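Local coordinates for malarial CLPB2 atpase/hsp101 protein (Plasmodium falciparum, PDB 4IRF), which is probably an ATP-driven ClpB-type chaperone of the malaria parasite, present here as its N-terminal cargo-binding domain, linked to protein unfolding and translocation, at residues A[102-107]-A[114-119]; A[25-30]-A[37-42]; A[17-22]-A[41-46]. All blocks are in the same frame, centred on the assembly; numbering follows the deposited sequence.

Contact 1 of 3, residues A[102-107]-A[114-119]; sequences AAANKY and VEHLLS
Ala-104 lies over one face of the His-116 imidazole. Its CA is 3.8 Å from the ring centroid and 19° off the ring normal, a CH-pi contact displaced toward the rim. The closest pair there is Ala-104 CA and His-116 CD2, at 3.6 Å. The methyl group meets the same ring on its CG side, with CB of Ala-104 3.8 Å from CG of His-116. One turn of helix further along 114-119, the OG of Ser-119 is 4.1 Å from the methyl CB of Ala-103. No hydrogen bond joins the two segments; two small alanines meet a flat ring.

The ring is placed by its first torsion. His-116 CG stands anti to its own carbonyl carbon (chi1 -56°), which brings the imidazole out toward helix 91-106. Its ND1 is hydrogen-bonded to the backbone N of Asp-113, just before helix 114-121. This bond fixes the rotation of the ring and ties it to the start of its own helix. The short segment axes come within 9.0 Å at an angle of 127°.

This is a helix-loop-helix pairing of the Clp N-terminal domain. Helix 138-151 borders it through Leu-145, which touches both Tyr-107 and His-116. Val-114, Leu-117 and Leu-118 pack on helix 37-46.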
# COMPACT_ATOMS: atom_id res chain seq x y z
N ALA A 102 -0.01 11.05 -8.82
CA ALA A 102 0.43 11.18 -10.21
C ALA A 102 -0.15 10.08 -11.10
O ALA A 102 -0.52 10.34 -12.27
CB ALA A 102 1.97 11.22 -10.32
N ALA A 103 -0.17 8.86 -10.57
CA ALA A 103 -0.69 7.72 -11.32
C ALA A 103 -2.18 7.87 -11.55
O ALA A 103 -2.66 7.59 -12.65
CB ALA A 103 -0.40 6.40 -10.61
N ALA A 104 -2.91 8.32 -10.53
CA ALA A 104 -4.35 8.55 -10.66
C ALA A 104 -4.64 9.60 -11.74
O ALA A 104 -5.48 9.42 -12.59
CB ALA A 104 -4.97 8.94 -9.33
N ASN A 105 -3.87 10.65 -11.64
CA ASN A 105 -4.12 11.71 -12.74
C ASN A 105 -3.80 11.26 -14.25
O ASN A 105 -4.45 11.55 -15.28
CB ASN A 105 -3.32 12.98 -12.41
CG ASN A 105 -3.91 13.73 -11.23
OD1 ASN A 105 -5.11 13.56 -10.92
ND2 ASN A 105 -3.09 14.54 -10.55
N LYS A 106 -2.73 10.42 -14.22
CA LYS A 106 -2.36 9.86 -15.53
C LYS A 106 -3.46 8.98 -16.12
O LYS A 106 -3.70 9.02 -17.34
CB LYS A 106 -1.03 9.08 -15.49
CG LYS A 106 -0.63 8.72 -16.90
CD LYS A 106 0.55 7.79 -17.10
CE LYS A 106 0.86 6.84 -16.04
NZ LYS A 106 1.97 6.02 -16.64
N TYR A 107 -4.11 8.18 -15.28
CA TYR A 107 -5.17 7.28 -15.74
C TYR A 107 -6.55 7.92 -15.64
O TYR A 107 -7.57 7.23 -15.67
CB TYR A 107 -5.09 5.93 -15.05
CG TYR A 107 -3.87 5.14 -15.47
CD1 TYR A 107 -2.65 5.28 -14.82
CD2 TYR A 107 -3.94 4.26 -16.55
CE1 TYR A 107 -1.53 4.54 -15.23
CE2 TYR A 107 -2.82 3.55 -16.96
CZ TYR A 107 -1.64 3.68 -16.30
OH TYR A 107 -0.55 2.94 -16.73
N VAL A 114 -7.20 2.35 -4.48
CA VAL A 114 -6.23 1.38 -4.02
C VAL A 114 -5.18 0.99 -5.05
O VAL A 114 -4.03 0.79 -4.69
CB VAL A 114 -6.95 0.12 -3.46
CG1 VAL A 114 -5.97 -0.84 -2.86
CG2 VAL A 114 -7.94 0.54 -2.40
N GLU A 115 -5.56 0.87 -6.32
CA GLU A 115 -4.59 0.51 -7.35
C GLU A 115 -3.53 1.59 -7.50
O GLU A 115 -2.38 1.31 -7.84
CB GLU A 115 -5.27 0.36 -8.71
CG GLU A 115 -6.25 -0.83 -8.79
CD GLU A 115 -7.65 -0.51 -8.28
OE1 GLU A 115 -7.88 0.52 -7.61
OE2 GLU A 115 -8.56 -1.34 -8.57
N HIS A 116 -3.93 2.84 -7.30
CA HIS A 116 -3.00 3.97 -7.44
C HIS A 116 -2.02 3.99 -6.28
O HIS A 116 -0.83 4.23 -6.47
CB HIS A 116 -3.79 5.27 -7.56
CG HIS A 116 -4.78 5.23 -8.68
ND1 HIS A 116 -6.14 5.34 -8.47
CD2 HIS A 116 -4.61 5.01 -10.01
CE1 HIS A 116 -6.77 5.23 -9.63
NE2 HIS A 116 -5.86 5.03 -10.58
N LEU A 117 -2.53 3.67 -5.09
CA LEU A 117 -1.70 3.51 -3.91
C LEU A 117 -0.75 2.35 -4.14
O LEU A 117 0.46 2.44 -3.85
CB LEU A 117 -2.59 3.31 -2.68
CG LEU A 117 -1.91 3.22 -1.34
CD1 LEU A 117 -1.07 4.47 -1.07
CD2 LEU A 117 -2.99 3.09 -0.30
N LEU A 118 -1.26 1.26 -4.74
CA LEU A 118 -0.41 0.11 -5.03
C LEU A 118 0.76 0.54 -5.94
O LEU A 118 1.92 0.18 -5.69
CB LEU A 118 -1.24 -1.05 -5.64
CG LEU A 118 -0.46 -2.36 -5.80
CD1 LEU A 118 -0.42 -3.12 -4.50
CD2 LEU A 118 -1.10 -3.19 -6.90
N SER A 119 0.47 1.35 -6.96
CA SER A 119 1.50 1.80 -7.87
C SER A 119 2.54 2.64 -7.12
O SER A 119 3.75 2.47 -7.29
CB SER A 119 0.86 2.62 -9.00
OG SER A 119 1.87 3.06 -9.88

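Contact 2 of 3, residues A[25-30]-A[37-42]; sequences NIAKSY and PIHILS
Ala-27 and His-39 form the tight part of this contact, a helix-loop-helix pairing in the mainly helical Clp N-terminal domain. The link between the two helices carries the short strand 34-35. The Ala-27 CA stands almost directly above the centre of the imidazole. It is 3.7 Å from the ring centroid and only 5° off the normal, a well-centred CH-pi contact. The methyl group leans to the ND1 side of the same face, with Ala-27 CB 3.4 Å from His-39 ND1. On the opposite face, Ile-38 CG2 lies over the rim. The ring is therefore held between a neighbour in its own helix and the helix across from it.

A polar bond fixes the ring as well. ND1 of His-39 is hydrogen-bonded to the backbone N of Lys-36, just before helix 37-46. The ring of His-32, in the connecting loop, meets that of His-39 edge-to-face. Leu-72 of helix 61-74 touches it too.

The loose side is at Tyr-30, the first residue to leave helical geometry after helix 14-29. It is partly exposed, and its CB comes no nearer to His-39 NE2 than 4.3 Å. Its ring turns to helix 61-74, where it touches Leu-72 and Glu-73.

Ile-26 and Ser-42 make a second close point, on a partly exposed edge. Ile-26 lies against both His-39 and Ser-42. Its CG2 is 4.2 Å from CD2 of His-39, oblique to the ring, and also nears the serine. CG1 is anti to the carbonyl carbon (chi1 -66°) and the chain then extends, which carries the tip closest to the serine: Ile-26 CD1 lies 3.3 Å from Ser-42 OG.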
# COMPACT_ATOMS: atom_id res chain seq x y z
N ASN A 25 -1.81 2.22 12.44
CA ASN A 25 -1.91 1.29 13.57
C ASN A 25 -0.89 0.16 13.49
O ASN A 25 -0.32 -0.28 14.50
CB ASN A 25 -3.35 0.79 13.71
CG ASN A 25 -4.28 1.87 14.23
OD1 ASN A 25 -3.88 2.72 15.03
ND2 ASN A 25 -5.53 1.85 13.78
N ILE A 26 -0.62 -0.32 12.28
CA ILE A 26 0.38 -1.36 12.11
C ILE A 26 1.76 -0.77 12.43
O ILE A 26 2.60 -1.40 13.08
CB ILE A 26 0.33 -1.92 10.65
CG1 ILE A 26 -0.99 -2.64 10.44
CG2 ILE A 26 1.50 -2.84 10.37
CD1 ILE A 26 -1.35 -2.98 8.98
N ALA A 27 1.99 0.46 11.99
CA ALA A 27 3.25 1.11 12.29
C ALA A 27 3.45 1.20 13.80
O ALA A 27 4.52 0.86 14.30
CB ALA A 27 3.31 2.50 11.64
N LYS A 28 2.45 1.64 14.52
CA LYS A 28 2.64 1.75 15.98
C LYS A 28 2.93 0.37 16.59
O LYS A 28 3.70 0.25 17.49
CB LYS A 28 1.45 2.39 16.67
CG LYS A 28 1.25 3.79 16.21
CD LYS A 28 0.50 4.67 17.15
CE LYS A 28 -0.87 4.15 17.32
NZ LYS A 28 -0.93 3.30 18.50
N SER A 29 2.27 -0.64 16.08
CA SER A 29 2.47 -1.99 16.61
C SER A 29 3.91 -2.47 16.46
O SER A 29 4.41 -3.27 17.28
CB SER A 29 1.52 -2.97 15.94
OG SER A 29 1.63 -4.24 16.53
N TYR A 30 4.60 -1.96 15.45
CA TYR A 30 6.01 -2.26 15.21
C TYR A 30 6.92 -1.17 15.75
O TYR A 30 8.09 -1.07 15.37
CB TYR A 30 6.25 -2.56 13.71
CG TYR A 30 5.69 -3.91 13.33
CD1 TYR A 30 6.47 -5.08 13.42
CD2 TYR A 30 4.35 -4.05 12.96
CE1 TYR A 30 5.93 -6.32 13.11
CE2 TYR A 30 3.81 -5.30 12.64
CZ TYR A 30 4.61 -6.43 12.72
OH TYR A 30 4.09 -7.66 12.42
N PRO A 37 6.18 2.70 3.98
CA PRO A 37 5.43 1.99 2.92
C PRO A 37 5.09 0.54 3.27
O PRO A 37 3.94 0.16 3.00
CB PRO A 37 6.33 2.08 1.72
CG PRO A 37 7.05 3.44 1.91
CD PRO A 37 7.32 3.44 3.41
N ILE A 38 6.01 -0.20 3.89
CA ILE A 38 5.71 -1.59 4.28
C ILE A 38 4.49 -1.66 5.16
O ILE A 38 3.68 -2.58 5.03
CB ILE A 38 6.91 -2.30 4.93
CG1 ILE A 38 6.55 -3.77 5.18
CG2 ILE A 38 7.28 -1.58 6.25
CD1 ILE A 38 6.23 -4.52 3.85
N HIS A 39 4.30 -0.68 6.05
CA HIS A 39 3.11 -0.66 6.89
C HIS A 39 1.83 -0.46 6.11
O HIS A 39 0.79 -1.04 6.45
CB HIS A 39 3.21 0.43 7.96
CG HIS A 39 4.44 0.31 8.79
ND1 HIS A 39 5.27 1.38 9.06
CD2 HIS A 39 4.98 -0.76 9.42
CE1 HIS A 39 6.28 0.95 9.79
NE2 HIS A 39 6.12 -0.34 10.03
N ILE A 40 1.90 0.40 5.09
CA ILE A 40 0.76 0.63 4.24
C ILE A 40 0.46 -0.63 3.44
O ILE A 40 -0.72 -0.98 3.30
CB ILE A 40 0.98 1.79 3.28
CG1 ILE A 40 1.15 3.07 4.12
CG2 ILE A 40 -0.20 1.91 2.32
CD1 ILE A 40 1.34 4.30 3.25
N LEU A 41 1.52 -1.29 2.95
CA LEU A 41 1.34 -2.57 2.20
C LEU A 41 0.63 -3.62 3.08
O LEU A 41 -0.33 -4.27 2.61
CB LEU A 41 2.66 -3.08 1.64
CG LEU A 41 2.49 -4.43 0.94
CD1 LEU A 41 1.51 -4.34 -0.20
CD2 LEU A 41 3.81 -4.98 0.48
N SER A 42 1.04 -3.74 4.34
CA SER A 42 0.39 -4.69 5.26
C SER A 42 -1.10 -4.42 5.31
O SER A 42 -1.93 -5.32 5.13
CB SER A 42 0.98 -4.55 6.67
OG SER A 42 0.34 -5.43 7.59

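Contact 3 of 3, residues A[17-22]-A[41-46]; sequences INILNA and LSALAK
Ile-19 and Leu-44 cross obliquely, while Ala-43 fits against the backbone of helix 14-29. With CG2 anti to the backbone N, that branch of Ile-19 lies against the Leu-44 backbone, 3.8 Å from its N. The same CG2 is 4.0 Å from Leu-44 CB. The longer branch ends beside the leucine fork, where Ile-19 CD1 is 4.1 Å from Leu-44 CG.

Ala-43 points its methyl toward the other helix. Its CB lies 3.3 Å from the carbonyl O of Ile-19, a close approach allowed by the small side chain. Ala-22 faces it from one turn on, with the two CB atoms of Ala-22 and Ala-43 3.9 Å apart. The segment axes accordingly come within 8.1 Å, at an angle of 128°.

At the Lys-46 end a water bridges the helices, where no direct hydrogen bond does. It donates to Ala-22 O and accepts from Lys-46 NZ, with 3.2 Å between NZ and the water oxygen.

The pairing is a buried part of the helical core. Helix 114-121 covers its apolar side, with Val-114 and Leu-117 each touching both Ile-19 and Leu-44. Helix 61-74 packs against Leu-41, Ser-42 and Ala-45.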
# COMPACT_ATOMS: atom_id res chain seq x y z
N ILE A 17 -8.09 6.01 2.32
CA ILE A 17 -7.81 6.63 3.62
C ILE A 17 -7.84 5.55 4.72
O ILE A 17 -7.00 5.55 5.60
CB ILE A 17 -8.88 7.66 3.94
CG1 ILE A 17 -8.80 8.86 3.00
CG2 ILE A 17 -8.72 8.17 5.37
CD1 ILE A 17 -7.49 9.56 3.06
N ASN A 18 -8.81 4.64 4.65
CA ASN A 18 -8.90 3.58 5.65
C ASN A 18 -7.67 2.67 5.66
O ASN A 18 -7.21 2.24 6.72
CB ASN A 18 -10.18 2.76 5.47
CG ASN A 18 -11.43 3.56 5.80
OD1 ASN A 18 -11.38 4.55 6.55
ND2 ASN A 18 -12.57 3.12 5.27
N ILE A 19 -7.14 2.38 4.48
CA ILE A 19 -5.89 1.65 4.38
C ILE A 19 -4.76 2.44 5.05
O ILE A 19 -3.96 1.87 5.79
CB ILE A 19 -5.51 1.32 2.91
CG1 ILE A 19 -6.34 0.13 2.42
CG2 ILE A 19 -4.08 0.90 2.78
CD1 ILE A 19 -6.45 0.07 0.93
N LEU A 20 -4.67 3.73 4.75
CA LEU A 20 -3.64 4.57 5.36
C LEU A 20 -3.77 4.60 6.88
O LEU A 20 -2.78 4.45 7.59
CB LEU A 20 -3.71 5.98 4.81
CG LEU A 20 -3.41 6.09 3.33
CD1 LEU A 20 -3.66 7.54 2.87
CD2 LEU A 20 -1.97 5.69 3.05
N ASN A 21 -4.98 4.75 7.39
CA ASN A 21 -5.16 4.76 8.84
C ASN A 21 -4.89 3.40 9.49
O ASN A 21 -4.39 3.32 10.62
CB ASN A 21 -6.56 5.24 9.20
CG ASN A 21 -6.75 6.72 8.96
OD1 ASN A 21 -5.79 7.48 9.01
ND2 ASN A 21 -8.01 7.14 8.75
N ALA A 22 -5.22 2.31 8.80
CA ALA A 22 -4.87 0.99 9.32
C ALA A 22 -3.36 0.83 9.32
O ALA A 22 -2.76 0.15 10.19
CB ALA A 22 -5.54 -0.14 8.52
N LEU A 41 1.52 -1.29 2.95
CA LEU A 41 1.34 -2.57 2.20
C LEU A 41 0.63 -3.62 3.08
O LEU A 41 -0.33 -4.27 2.61
CB LEU A 41 2.66 -3.08 1.64
CG LEU A 41 2.49 -4.43 0.94
CD1 LEU A 41 1.51 -4.34 -0.20
CD2 LEU A 41 3.81 -4.98 0.48
N SER A 42 1.04 -3.74 4.34
CA SER A 42 0.39 -4.69 5.26
C SER A 42 -1.10 -4.42 5.31
O SER A 42 -1.93 -5.32 5.13
CB SER A 42 0.98 -4.55 6.67
OG SER A 42 0.34 -5.43 7.59
N ALA A 43 -1.46 -3.14 5.49
CA ALA A 43 -2.85 -2.71 5.53
C ALA A 43 -3.63 -2.96 4.22
O ALA A 43 -4.80 -3.33 4.22
CB ALA A 43 -2.91 -1.22 5.91
N LEU A 44 -2.96 -2.73 3.10
CA LEU A 44 -3.60 -2.84 1.80
C LEU A 44 -3.90 -4.32 1.55
O LEU A 44 -5.05 -4.66 1.24
CB LEU A 44 -2.68 -2.23 0.73
CG LEU A 44 -3.33 -2.01 -0.63
CD1 LEU A 44 -2.73 -0.80 -1.33
CD2 LEU A 44 -3.08 -3.25 -1.47
N ALA A 45 -2.91 -5.17 1.82
CA ALA A 45 -3.04 -6.63 1.59
C ALA A 45 -4.22 -7.19 2.39
O ALA A 45 -4.93 -8.09 1.92
CB ALA A 45 -1.77 -7.33 1.92
N LYS A 46 -4.46 -6.64 3.58
CA LYS A 46 -5.52 -7.19 4.42
C LYS A 46 -6.89 -6.53 4.27
O LYS A 46 -7.89 -7.05 4.75
CB LYS A 46 -5.09 -7.21 5.89
CG LYS A 46 -5.18 -5.86 6.57
CD LYS A 46 -5.16 -6.04 8.09
CE LYS A 46 -4.94 -4.73 8.83
NZ LYS A 46 -4.75 -5.02 10.29
O HOH W 1 -4.27 -2.02 11.34

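Contacts 2 and 3 belong to one pairing, helix 14-29 with helix 37-46. Their centres are 8 Å apart, and they share Leu-41 and Ser-42. Ile-26 joins them, with its CD1 3.5 Å from Ala-43 N. Contact 1 pairs two later helices, with its centre about 20 Å from that of contact 2 and 15 Å from that of contact 3. Contacts 1 and 2 lie on opposite sides of the chain's centre but are alike: an alanine over a histidine face, the histidine ND1 bonded to a backbone N three residues earlier. Val-114 CG1 is 3.6 Å from Leu-44 CD1 of contact 3. Leu-117 touches contact 3 too, and its CD2 is 4.0 Å from Ile-40 CG2 of contact 2.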